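Long-range contacts in arabinofuranosidase (Bifidobacterium longum, PDB 2Y2W), which hydrolyses terminal non-reducing alpha-L-arabinofuranosyl bonds in arabinan and arabinoxylan as an intracellular family 51 glycoside hydrolase: residues R135-H140 and E367-S372; A515-E520 and T553-S558. All blocks are in the same frame, centred on the assembly; numbering follows the deposited sequence.

Contact 1. Residues R135-H140 and E367-S372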
ATOM      1  N   ARG D 135       5.065 -16.011  14.230  1.00 26.65           N
ATOM      2  CA  ARG D 135       6.473 -15.679  14.084  1.00 26.16           C
ATOM      3  C   ARG D 135       6.689 -14.206  14.379  1.00 25.87           C
ATOM      4  O   ARG D 135       5.842 -13.371  14.052  1.00 25.76           O
ATOM      5  CB  ARG D 135       6.924 -15.922  12.643  1.00 26.18           C
ATOM      6  CG  ARG D 135       7.302 -17.335  12.289  1.00 25.79           C
ATOM      7  CD  ARG D 135       7.748 -17.380  10.836  1.00 25.37           C
ATOM      8  NE  ARG D 135       8.531 -18.572  10.529  1.00 25.45           N
ATOM      9  CZ  ARG D 135       9.097 -18.821   9.353  1.00 25.97           C
ATOM     10  NH1 ARG D 135       8.971 -17.960   8.345  1.00 26.25           N
ATOM     11  NH2 ARG D 135       9.793 -19.938   9.182  1.00 25.99           N
ATOM     12  N   ASP D 136       7.827 -13.888  14.987  1.00 25.56           N
ATOM     13  CA  ASP D 136       8.323 -12.520  14.998  1.00 25.30           C
ATOM     14  C   ASP D 136       9.612 -12.462  14.192  1.00 25.00           C
ATOM     15  O   ASP D 136      10.605 -13.090  14.555  1.00 24.95           O
ATOM     16  CB  ASP D 136       8.565 -12.012  16.421  1.00 25.38           C
ATOM     17  CG  ASP D 136       9.309 -10.685  16.441  1.00 25.80           C
ATOM     18  OD1 ASP D 136       8.907  -9.765  15.695  1.00 26.51           O
ATOM     19  OD2 ASP D 136      10.303 -10.567  17.191  1.00 25.93           O
ATOM     20  N   LEU D 137       9.586 -11.705  13.099  1.00 24.71           N
ATOM     21  CA  LEU D 137      10.750 -11.557  12.225  1.00 24.38           C
ATOM     22  C   LEU D 137      11.878 -10.757  12.867  1.00 24.04           C
ATOM     23  O   LEU D 137      13.050 -11.078  12.679  1.00 24.02           O
ATOM     24  CB  LEU D 137      10.347 -10.915  10.896  1.00 24.35           C
ATOM     25  CG  LEU D 137      10.021 -11.826   9.709  1.00 24.48           C
ATOM     26  CD1 LEU D 137       8.845 -12.763   9.977  1.00 24.64           C
ATOM     27  CD2 LEU D 137       9.756 -10.974   8.482  1.00 24.23           C
ATOM     28  N   ALA D 138      11.517  -9.728  13.629  1.00 23.71           N
ATOM     29  CA  ALA D 138      12.489  -8.800  14.216  1.00 23.49           C
ATOM     30  C   ALA D 138      13.536  -9.471  15.113  1.00 23.38           C
ATOM     31  O   ALA D 138      14.728  -9.180  15.002  1.00 23.50           O
ATOM     32  CB  ALA D 138      11.769  -7.702  14.974  1.00 23.45           C
ATOM     33  N   TRP D 139      13.089 -10.367  15.990  1.00 23.25           N
ATOM     34  CA  TRP D 139      13.974 -11.008  16.968  1.00 23.09           C
ATOM     35  C   TRP D 139      14.100 -12.517  16.757  1.00 23.20           C
ATOM     36  O   TRP D 139      14.738 -13.212  17.550  1.00 23.15           O
ATOM     37  CB  TRP D 139      13.523 -10.663  18.393  1.00 22.90           C
ATOM     38  CG  TRP D 139      13.488  -9.187  18.595  1.00 22.46           C
ATOM     39  CD1 TRP D 139      12.383  -8.386  18.612  1.00 21.86           C
ATOM     40  CD2 TRP D 139      14.618  -8.317  18.741  1.00 21.71           C
ATOM     41  NE1 TRP D 139      12.753  -7.074  18.783  1.00 21.54           N
ATOM     42  CE2 TRP D 139      14.119  -7.003  18.860  1.00 21.60           C
ATOM     43  CE3 TRP D 139      16.002  -8.524  18.795  1.00 21.27           C
ATOM     44  CZ2 TRP D 139      14.956  -5.897  19.036  1.00 21.89           C
ATOM     45  CZ3 TRP D 139      16.834  -7.425  18.966  1.00 21.52           C
ATOM     46  CH2 TRP D 139      16.307  -6.127  19.086  1.00 21.72           C
ATOM     47  N   HIS D 140      13.501 -12.997  15.667  1.00 23.28           N
ATOM     48  CA  HIS D 140      13.557 -14.402  15.258  1.00 23.45           C
ATOM     49  C   HIS D 140      13.031 -15.333  16.350  1.00 23.51           C
ATOM     50  O   HIS D 140      13.707 -16.268  16.768  1.00 23.57           O
ATOM     51  CB  HIS D 140      14.978 -14.789  14.822  1.00 23.36           C
ATOM     52  CG  HIS D 140      15.024 -15.923  13.847  1.00 23.28           C
ATOM     53  ND1 HIS D 140      14.626 -15.790  12.534  1.00 22.81           N
ATOM     54  CD2 HIS D 140      15.428 -17.207  13.988  1.00 23.19           C
ATOM     55  CE1 HIS D 140      14.779 -16.943  11.910  1.00 22.65           C
ATOM     56  NE2 HIS D 140      15.266 -17.820  12.770  1.00 22.86           N
ATOM     57  N   GLU D 367      14.735 -25.665  11.994  1.00 40.18           N
ATOM     58  CA  GLU D 367      14.514 -25.577  13.436  1.00 39.40           C
ATOM     59  C   GLU D 367      13.456 -24.533  13.795  1.00 38.80           C
ATOM     60  O   GLU D 367      13.435 -23.448  13.207  1.00 38.77           O
ATOM     61  CB  GLU D 367      15.829 -25.272  14.164  1.00 39.38           C
ATOM     62  N   PRO D 368      12.566 -24.864  14.753  1.00 38.13           N
ATOM     63  CA  PRO D 368      11.575 -23.899  15.227  1.00 37.54           C
ATOM     64  C   PRO D 368      12.237 -22.720  15.934  1.00 36.93           C
ATOM     65  O   PRO D 368      13.235 -22.896  16.637  1.00 36.96           O
ATOM     66  CB  PRO D 368      10.729 -24.713  16.213  1.00 37.53           C
ATOM     67  CG  PRO D 368      11.586 -25.859  16.606  1.00 37.80           C
ATOM     68  CD  PRO D 368      12.398 -26.180  15.397  1.00 38.08           C
ATOM     69  N   TRP D 369      11.683 -21.530  15.729  1.00 36.15           N
ATOM     70  CA  TRP D 369      12.216 -20.311  16.321  1.00 35.39           C
ATOM     71  C   TRP D 369      12.031 -20.364  17.844  1.00 35.24           C
ATOM     72  O   TRP D 369      11.022 -20.882  18.323  1.00 35.20           O
ATOM     73  CB  TRP D 369      11.530 -19.085  15.706  1.00 35.10           C
ATOM     74  CG  TRP D 369      11.710 -18.949  14.195  1.00 33.87           C
ATOM     75  CD1 TRP D 369      12.149 -19.911  13.321  1.00 32.90           C
ATOM     76  CD2 TRP D 369      11.415 -17.795  13.393  1.00 32.36           C
ATOM     77  NE1 TRP D 369      12.163 -19.420  12.038  1.00 31.72           N
ATOM     78  CE2 TRP D 369      11.716 -18.126  12.052  1.00 31.76           C
ATOM     79  CE3 TRP D 369      10.937 -16.510  13.680  1.00 31.80           C
ATOM     80  CZ2 TRP D 369      11.557 -17.217  11.001  1.00 31.37           C
ATOM     81  CZ3 TRP D 369      10.775 -15.607  12.630  1.00 31.37           C
ATOM     82  CH2 TRP D 369      11.086 -15.967  11.309  1.00 30.93           C
ATOM     83  N   PRO D 370      13.021 -19.868  18.611  1.00 34.91           N
ATOM     84  CA  PRO D 370      12.978 -19.963  20.075  1.00 34.78           C
ATOM     85  C   PRO D 370      11.869 -19.136  20.739  1.00 34.72           C
ATOM     86  O   PRO D 370      11.535 -18.051  20.266  1.00 34.66           O
ATOM     87  CB  PRO D 370      14.356 -19.443  20.500  1.00 34.72           C
ATOM     88  CG  PRO D 370      14.849 -18.648  19.348  1.00 34.79           C
ATOM     89  CD  PRO D 370      14.302 -19.319  18.135  1.00 34.82           C
ATOM     90  N   LYS D 371      11.312 -19.668  21.826  1.00 34.68           N
ATOM     91  CA  LYS D 371      10.319 -18.967  22.644  1.00 34.66           C
ATOM     92  C   LYS D 371      10.988 -18.277  23.825  1.00 34.60           C
ATOM     93  O   LYS D 371      11.715 -18.913  24.590  1.00 34.63           O
ATOM     94  CB  LYS D 371       9.254 -19.941  23.154  1.00 34.64           C
ATOM     95  CG  LYS D 371       7.979 -19.969  22.330  1.00 35.01           C
ATOM     96  CD  LYS D 371       7.294 -21.334  22.366  1.00 35.44           C
ATOM     97  CE  LYS D 371       6.538 -21.569  23.662  1.00 35.72           C
ATOM     98  NZ  LYS D 371       5.746 -22.829  23.604  1.00 36.44           N
ATOM     99  N   SER D 372      10.728 -16.978  23.967  1.00 34.57           N
ATOM    100  CA  SER D 372      11.312 -16.141  25.030  1.00 34.64           C
ATOM    101  C   SER D 372      12.745 -16.526  25.442  1.00 34.60           C
ATOM    102  O   SER D 372      12.971 -16.965  26.577  1.00 34.51           O
ATOM    103  CB  SER D 372      10.389 -16.085  26.255  1.00 34.62           C
ATOM    104  OG  SER D 372      10.105 -17.383  26.753  1.00 35.04           O
TER
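The indole of W369 is sandwiched between H140 on one face and R135 on the opposite face, while the backbone of D136 meets its edge. On the H140 side the imidazole forms a face-to-face stack with the five-membered ring: the centroids are 3.8 Å apart and the planes 22° apart. H140 CE1 comes nearest, 3.3 Å from W369 CE2. On the other side R135 CD makes a CH-pi contact, 3.8 Å from the centroid of the W369 six-membered ring and 19° off its normal. The chain, extended from CG to NE, continues across that face; R135 NE reaches W369 CZ2 at 3.3 Å, and the guanidinium plane stays within 14° of the ring plane. Both stacking residues belong to a beta hairpin, R135 within strand 134-136 and H140 just before strand 141-143, and the indole is gripped between the side chains reaching out from them. Within the turn D136 forms an Asx motif, OD2 accepting from W139 N at 3.0 Å. W139 NE1 in turn bonds E69, a predicted arabinofuranose-binding residue. At the indole rim D136 O lies 3.2 Å from W369 CZ3. A244 of the second subunit packs on L137, H140 and W369, which places this sandwich at a subunit interface.

Contact 2. Residues A515-E520 and T553-S558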
ATOM      1  N   ALA D 515      20.896  12.123  51.216  1.00 55.53           N
ATOM      2  CA  ALA D 515      21.924  12.282  50.193  1.00 55.38           C
ATOM      3  C   ALA D 515      22.504  10.924  49.821  1.00 55.25           C
ATOM      4  O   ALA D 515      22.708  10.069  50.686  1.00 55.22           O
ATOM      5  CB  ALA D 515      23.018  13.218  50.678  1.00 55.45           C
ATOM      6  N   GLN D 516      22.762  10.727  48.530  1.00 55.07           N
ATOM      7  CA  GLN D 516      23.258   9.445  48.035  1.00 54.91           C
ATOM      8  C   GLN D 516      24.457   9.588  47.104  1.00 54.83           C
ATOM      9  O   GLN D 516      24.645  10.623  46.459  1.00 54.73           O
ATOM     10  CB  GLN D 516      22.142   8.665  47.333  1.00 54.93           C
ATOM     11  CG  GLN D 516      21.098   8.061  48.267  1.00 54.96           C
ATOM     12  CD  GLN D 516      20.132   7.130  47.551  1.00 54.93           C
ATOM     13  OE1 GLN D 516      19.711   7.395  46.423  1.00 55.00           O
ATOM     14  NE2 GLN D 516      19.775   6.034  48.208  1.00 54.86           N
ATOM     15  N   LEU D 517      25.256   8.526  47.044  1.00 54.76           N
ATOM     16  CA  LEU D 517      26.423   8.453  46.177  1.00 54.73           C
ATOM     17  C   LEU D 517      26.448   7.110  45.451  1.00 54.63           C
ATOM     18  O   LEU D 517      26.442   6.052  46.086  1.00 54.64           O
ATOM     19  CB  LEU D 517      27.708   8.647  46.998  1.00 54.77           C
ATOM     20  CG  LEU D 517      29.064   8.188  46.442  1.00 54.85           C
ATOM     21  CD1 LEU D 517      29.642   9.191  45.451  1.00 54.75           C
ATOM     22  CD2 LEU D 517      30.050   7.935  47.580  1.00 55.03           C
ATOM     23  N   LEU D 518      26.454   7.160  44.123  1.00 54.50           N
ATOM     24  CA  LEU D 518      26.691   5.970  43.319  1.00 54.48           C
ATOM     25  C   LEU D 518      28.094   5.996  42.730  1.00 54.46           C
ATOM     26  O   LEU D 518      28.346   6.665  41.724  1.00 54.45           O
ATOM     27  CB  LEU D 518      25.644   5.807  42.214  1.00 54.46           C
ATOM     28  CG  LEU D 518      24.608   4.693  42.394  1.00 54.50           C
ATOM     29  CD1 LEU D 518      23.638   4.703  41.233  1.00 54.47           C
ATOM     30  CD2 LEU D 518      25.265   3.319  42.519  1.00 54.44           C
ATOM     31  N   HIS D 519      29.002   5.274  43.379  1.00 54.44           N
ATOM     32  CA  HIS D 519      30.380   5.161  42.921  1.00 54.46           C
ATOM     33  C   HIS D 519      31.025   3.874  43.403  1.00 54.45           C
ATOM     34  O   HIS D 519      30.832   3.460  44.547  1.00 54.51           O
ATOM     35  CB  HIS D 519      31.216   6.357  43.386  1.00 54.47           C
ATOM     36  CG  HIS D 519      32.690   6.150  43.238  1.00 54.54           C
ATOM     37  ND1 HIS D 519      33.334   6.240  42.023  1.00 54.51           N
ATOM     38  CD2 HIS D 519      33.641   5.833  44.147  1.00 54.61           C
ATOM     39  CE1 HIS D 519      34.622   5.996  42.194  1.00 54.73           C
ATOM     40  NE2 HIS D 519      34.835   5.748  43.473  1.00 54.75           N
ATOM     41  N   GLU D 520      31.794   3.251  42.517  1.00 54.44           N
ATOM     42  CA  GLU D 520      32.651   2.131  42.879  1.00 54.54           C
ATOM     43  C   GLU D 520      34.053   2.380  42.334  1.00 54.54           C
ATOM     44  O   GLU D 520      34.210   2.912  41.230  1.00 54.53           O
ATOM     45  CB  GLU D 520      32.092   0.809  42.342  1.00 54.56           C
ATOM     46  CG  GLU D 520      30.697   0.436  42.856  1.00 54.70           C
ATOM     47  CD  GLU D 520      30.637   0.223  44.363  1.00 54.81           C
ATOM     48  OE1 GLU D 520      31.496  -0.503  44.908  1.00 54.90           O
ATOM     49  OE2 GLU D 520      29.716   0.775  45.001  1.00 54.96           O
ATOM     50  N   THR D 553      32.362  15.758  48.198  1.00 56.37           N
ATOM     51  CA  THR D 553      33.402  15.201  47.328  1.00 56.07           C
ATOM     52  C   THR D 553      32.852  14.130  46.378  1.00 55.77           C
ATOM     53  O   THR D 553      32.276  13.129  46.815  1.00 55.74           O
ATOM     54  CB  THR D 553      34.623  14.657  48.143  1.00 56.13           C
ATOM     55  OG1 THR D 553      35.523  13.962  47.270  1.00 56.08           O
ATOM     56  CG2 THR D 553      34.182  13.717  49.270  1.00 56.18           C
ATOM     57  N   LEU D 554      33.032  14.359  45.078  1.00 55.34           N
ATOM     58  CA  LEU D 554      32.588  13.417  44.052  1.00 54.94           C
ATOM     59  C   LEU D 554      33.768  12.724  43.367  1.00 54.61           C
ATOM     60  O   LEU D 554      34.485  13.348  42.581  1.00 54.51           O
ATOM     61  CB  LEU D 554      31.688  14.111  43.021  1.00 54.95           C
ATOM     62  CG  LEU D 554      30.173  14.106  43.265  1.00 54.98           C
ATOM     63  CD1 LEU D 554      29.770  14.994  44.438  1.00 55.18           C
ATOM     64  CD2 LEU D 554      29.429  14.526  42.004  1.00 54.98           C
ATOM     65  N   PRO D 555      33.970  11.425  43.668  1.00 54.31           N
ATOM     66  CA  PRO D 555      35.048  10.639  43.066  1.00 54.09           C
ATOM     67  C   PRO D 555      34.863  10.482  41.557  1.00 53.88           C
ATOM     68  O   PRO D 555      33.775  10.739  41.038  1.00 53.91           O
ATOM     69  CB  PRO D 555      34.923   9.273  43.756  1.00 54.07           C
ATOM     70  CG  PRO D 555      34.131   9.528  44.990  1.00 54.23           C
ATOM     71  CD  PRO D 555      33.187  10.626  44.627  1.00 54.26           C
ATOM     72  N   ALA D 556      35.925  10.070  40.869  1.00 53.53           N
ATOM     73  CA  ALA D 556      35.879   9.847  39.427  1.00 53.19           C
ATOM     74  C   ALA D 556      34.795   8.831  39.072  1.00 52.95           C
ATOM     75  O   ALA D 556      34.741   7.744  39.654  1.00 52.94           O
ATOM     76  CB  ALA D 556      37.235   9.384  38.924  1.00 53.25           C
ATOM     77  N   ILE D 557      33.941   9.200  38.115  1.00 52.54           N
ATOM     78  CA  ILE D 557      32.775   8.395  37.709  1.00 52.21           C
ATOM     79  C   ILE D 557      31.812   8.185  38.884  1.00 51.91           C
ATOM     80  O   ILE D 557      31.870   7.168  39.581  1.00 51.79           O
ATOM     81  CB  ILE D 557      33.168   7.028  37.058  1.00 52.22           C
ATOM     82  CG1 ILE D 557      34.258   7.219  35.998  1.00 52.19           C
ATOM     83  CG2 ILE D 557      31.940   6.343  36.454  1.00 52.17           C
ATOM     84  CD1 ILE D 557      35.008   5.947  35.625  1.00 52.07           C
ATOM     85  N   SER D 558      30.939   9.167  39.099  1.00 51.64           N
ATOM     86  CA  SER D 558      29.972   9.125  40.197  1.00 51.36           C
ATOM     87  C   SER D 558      28.723   9.962  39.925  1.00 51.15           C
ATOM     88  O   SER D 558      28.796  11.033  39.319  1.00 51.04           O
ATOM     89  CB  SER D 558      30.623   9.565  41.516  1.00 51.34           C
ATOM     90  OG  SER D 558      31.124  10.887  41.428  1.00 51.24           O
TER
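H519 packs tightly against the 553-558 segment through both a face and an edge of its imidazole. P555 CB sits over the ring centre, 3.5 Å from the H519 centroid and only 9° off the normal, a CH-pi contact. At the edge, H519 ND1 donates to I557 O over 3.0 Å; the N-H...O angle of 169° makes the bond nearly straight. The oxygen lies in the imidazole plane, although ND1 stands above the carbonyl plane. CG anti to the backbone N (chi1 166°) carries the ring toward P555. Nearer the backbone, H519 CB lies 3.8 Å from S558 CB. An alanine here would probably leave I557 O without this donor and open a gap beside P555 CB. The second segment is braced internally, S558 OG donating to P555 O over 2.7 Å. Beside this close fit the apolar part is looser: L517, partly exposed, brings only CD1 near the turn, 3.9 Å from P555 CD. The backbones meet through S558 CA and L518 O, 3.3 Å apart in a CA-H...O contact, and L518 also pairs by backbone hydrogen bonding with W559. The arrangement belongs to the C-terminal beta domain, where strand 512-518 runs antiparallel to 558-564 and H519, following L518, grips the turn linking 550-554 to 558-564.

From the N terminus, after the first two barrel strands, 65-67 and 107-110, the chain makes the hairpin whose turn carries 135-140. Contact 1 closes when it returns at 367-372, in the loop between helices 347-357 and 382-397, with 226 residues between that include barrel strands 162-167 through 335-341. It therefore ties the segment after barrel strand 107-110 to the one after barrel strand 335-341. Contact 2 opens afterwards, at 515-520, and closes at 553-558 after only 32 intervening residues, none helical, within the mixed beta sheet. The loops are in series, neither nested nor crossed. The centres of contacts 1 and 2 lie about 42 Å apart and their nearest atoms about 26 Å apart, so they join separate parts of the chain.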